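Seryl-tRNA synthetase (Pyrococcus horikoshii, PDB 2DQ0) attaches serine to tRNA(Ser), activating the amino acid with ATP, and probably also charges tRNA(Sec) with serine for selenocysteine synthesis. Local coordinates at residues 375-380 / 400-405. Residues are numbered along the deposited sequence; the frame is centred on the assembly and turned at random.
Sequences SNCTDW and VHTLNS. With SSA (5'-O-(N-(L-seryl)-sulfamoyl)adenosine), chain G.
Ser375 and Asn404 form an antiparallel hydrogen-bonded pair, Ser375 N donating to Asn404 O at 2.7 Å and Ser375 O accepting from Asn404 N. Their side chains share a face of the sheet and are bridged by a water that lies 2.6 Å from Ser375 OG and donates to Asn404 OD1. The same OD1 comes 3.1 Å from CB of the seryl-adenylate analogue, where Glu254 and Glu306 also bind the ligand. Strands 367-376 and 398-406 run antiparallel as neighbours in the sheet of the class II synthetase catalytic core. Asn376, its CG anti to the backbone N (chi1 179°), sets OD1 3.6 Å from Leu403 CG; OD1 also accepts from Thr378 N, which sits above the carbonyl plane, in an Asx turn. Cys377 N donates to Thr402 O, and Cys377 SG lies 3.7 Å from Asn404 ND2. A type II' turn runs from Cys377 to Trp380, closed by Trp380 N to Cys377 O. Thr378 CA makes a CH-pi contact 3.6 Å above the centre of the His401 ring, whose ND1 is hydrogen-bonded to Ser316 OG, while Thr378 O accepts from Thr402 N. An alanine in place of His401 removes the ring, which would probably open a gap under Thr378 CA and leave Ser316 OG short of a partner. Asp379 salt-bridges Arg383.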
loop_
_atom_site.group_PDB
_atom_site.type_symbol
_atom_site.label_atom_id
_atom_site.label_comp_id
_atom_site.label_asym_id
_atom_site.label_seq_id
_atom_site.Cartn_x
_atom_site.Cartn_y
_atom_site.Cartn_z
ATOM N N SER A 375 -17.666 -5.468 14.594
ATOM C CA SER A 375 -18.730 -6.280 14.018
ATOM C C SER A 375 -18.674 -7.756 14.388
ATOM O O SER A 375 -17.602 -8.335 14.574
ATOM C CB SER A 375 -18.671 -6.192 12.488
ATOM O OG SER A 375 -18.665 -4.849 12.043
ATOM N N ASN A 376 -19.839 -8.368 14.513
ATOM C CA ASN A 376 -19.869 -9.793 14.726
ATOM C C ASN A 376 -20.372 -10.256 13.360
ATOM O O ASN A 376 -21.502 -9.960 12.940
ATOM C CB ASN A 376 -20.848 -10.208 15.812
ATOM C CG ASN A 376 -20.888 -11.721 15.995
ATOM O OD1 ASN A 376 -20.350 -12.479 15.171
ATOM N ND2 ASN A 376 -21.528 -12.168 17.067
ATOM N N CYS A 377 -19.526 -10.965 12.644
ATOM C CA CYS A 377 -19.929 -11.398 11.326
ATOM C C CYS A 377 -20.604 -12.744 11.267
ATOM O O CYS A 377 -20.917 -13.219 10.170
ATOM C CB CYS A 377 -18.721 -11.372 10.395
ATOM S SG CYS A 377 -18.106 -9.705 10.185
ATOM N N THR A 378 -20.825 -13.370 12.427
ATOM C CA THR A 378 -21.484 -14.668 12.436
ATOM C C THR A 378 -20.699 -15.592 11.500
ATOM O O THR A 378 -19.463 -15.591 11.523
ATOM C CB THR A 378 -22.949 -14.484 11.950
ATOM O OG1 THR A 378 -23.670 -13.774 12.957
ATOM C CG2 THR A 378 -23.634 -15.799 11.685
ATOM N N ASP A 379 -21.412 -16.349 10.667
ATOM C CA ASP A 379 -20.789 -17.256 9.716
ATOM C C ASP A 379 -20.844 -16.737 8.284
ATOM O O ASP A 379 -20.667 -17.515 7.347
ATOM C CB ASP A 379 -21.480 -18.627 9.763
ATOM C CG ASP A 379 -22.957 -18.576 9.354
ATOM O OD1 ASP A 379 -23.580 -19.653 9.273
ATOM O OD2 ASP A 379 -23.510 -17.483 9.115
ATOM N N TRP A 380 -21.087 -15.438 8.103
ATOM C CA TRP A 380 -21.212 -14.863 6.755
ATOM C C TRP A 380 -19.943 -14.947 5.918
ATOM O O TRP A 380 -20.012 -15.206 4.719
ATOM C CB TRP A 380 -21.644 -13.404 6.846
ATOM C CG TRP A 380 -22.265 -12.839 5.579
ATOM C CD1 TRP A 380 -23.561 -12.945 5.199
ATOM C CD2 TRP A 380 -21.608 -12.081 4.551
ATOM N NE1 TRP A 380 -23.764 -12.308 4.003
ATOM C CE2 TRP A 380 -22.581 -11.769 3.580
ATOM C CE3 TRP A 380 -20.293 -11.639 4.358
ATOM C CZ2 TRP A 380 -22.285 -11.033 2.423
ATOM C CZ3 TRP A 380 -19.996 -10.909 3.209
ATOM C CH2 TRP A 380 -20.993 -10.613 2.256
ATOM N N VAL A 400 -17.164 -21.472 11.361
ATOM C CA VAL A 400 -16.729 -20.706 12.515
ATOM C C VAL A 400 -17.436 -19.356 12.463
ATOM O O VAL A 400 -18.183 -19.044 11.520
ATOM C CB VAL A 400 -15.205 -20.468 12.429
ATOM C CG1 VAL A 400 -14.468 -21.798 12.102
ATOM C CG2 VAL A 400 -14.912 -19.450 11.316
ATOM N N HIS A 401 -17.241 -18.558 13.493
ATOM C CA HIS A 401 -17.819 -17.224 13.466
ATOM C C HIS A 401 -16.634 -16.282 13.391
ATOM O O HIS A 401 -15.584 -16.556 13.968
ATOM C CB HIS A 401 -18.661 -16.936 14.710
ATOM C CG HIS A 401 -20.092 -17.347 14.572
ATOM N ND1 HIS A 401 -21.076 -16.929 15.445
ATOM C CD2 HIS A 401 -20.713 -18.117 13.641
ATOM C CE1 HIS A 401 -22.240 -17.420 15.053
ATOM N NE2 HIS A 401 -22.048 -18.143 13.961
ATOM N N THR A 402 -16.773 -15.200 12.645
ATOM C CA THR A 402 -15.680 -14.248 12.548
ATOM C C THR A 402 -16.126 -12.910 13.078
ATOM O O THR A 402 -17.291 -12.534 12.962
ATOM C CB THR A 402 -15.185 -14.060 11.086
ATOM O OG1 THR A 402 -16.238 -13.517 10.277
ATOM C CG2 THR A 402 -14.742 -15.377 10.511
ATOM N N LEU A 403 -15.189 -12.202 13.686
ATOM C CA LEU A 403 -15.461 -10.873 14.192
ATOM C C LEU A 403 -14.276 -9.960 13.893
ATOM O O LEU A 403 -13.153 -10.430 13.679
ATOM C CB LEU A 403 -15.722 -10.904 15.699
ATOM C CG LEU A 403 -17.025 -11.569 16.137
ATOM C CD1 LEU A 403 -16.818 -13.074 16.287
ATOM C CD2 LEU A 403 -17.453 -10.969 17.450
ATOM N N ASN A 404 -14.536 -8.658 13.837
ATOM C CA ASN A 404 -13.466 -7.697 13.612
ATOM C C ASN A 404 -13.822 -6.395 14.292
ATOM O O ASN A 404 -14.991 -6.086 14.547
ATOM C CB ASN A 404 -13.208 -7.482 12.113
ATOM C CG ASN A 404 -14.348 -6.782 11.414
ATOM O OD1 ASN A 404 -14.541 -5.579 11.569
ATOM N ND2 ASN A 404 -15.108 -7.530 10.635
ATOM N N SER A 405 -12.795 -5.642 14.621
ATOM C CA SER A 405 -13.000 -4.377 15.273
ATOM C C SER A 405 -11.766 -3.532 15.193
ATOM O O SER A 405 -10.631 -4.006 15.307
ATOM C CB SER A 405 -13.358 -4.584 16.741
ATOM O OG SER A 405 -13.495 -3.351 17.428
HETATM N N10 SSA G . -12.477 -3.947 9.502
HETATM C CA SSA G . -13.464 -3.022 10.090
HETATM C CB SSA G . -13.161 -2.754 11.539
HETATM O OG SSA G . -12.005 -1.927 11.710
HETATM C C9 SSA G . -13.526 -1.674 9.382
HETATM O O9 SSA G . -12.716 -1.380 8.507
HETATM N N8 SSA G . -14.513 -0.847 9.748
HETATM S S1 SSA G . -14.628 0.617 9.094
HETATM O O1S SSA G . -14.853 0.391 7.673
HETATM O O2S SSA G . -15.618 1.334 9.888
HETATM O "O5'" SSA G . -13.201 1.235 9.302
HETATM C "C5'" SSA G . -12.677 1.340 10.611
HETATM C "C4'" SSA G . -12.255 2.740 10.931
HETATM O "O4'" SSA G . -11.210 3.174 10.040
HETATM C "C3'" SSA G . -13.292 3.841 10.835
HETATM O "O3'" SSA G . -14.129 3.813 11.972
HETATM C "C2'" SSA G . -12.373 5.049 10.868
HETATM O "O2'" SSA G . -11.809 5.316 12.129
HETATM C "C1'" SSA G . -11.275 4.587 9.900
HETATM N N9 SSA G . -11.564 4.856 8.494
HETATM C C8 SSA G . -12.425 4.198 7.630
HETATM N N7 SSA G . -12.447 4.706 6.425
HETATM C C5 SSA G . -11.551 5.768 6.494
HETATM C C6 SSA G . -11.129 6.732 5.540
HETATM N N6 SSA G . -11.579 6.763 4.289
HETATM N N1 SSA G . -10.202 7.661 5.929
HETATM C C2 SSA G . -9.740 7.618 7.198
HETATM N N3 SSA G . -10.071 6.758 8.188
HETATM C C4 SSA G . -10.996 5.864 7.766
HETATM O O HOH W 1 -16.388 -3.711 12.272
#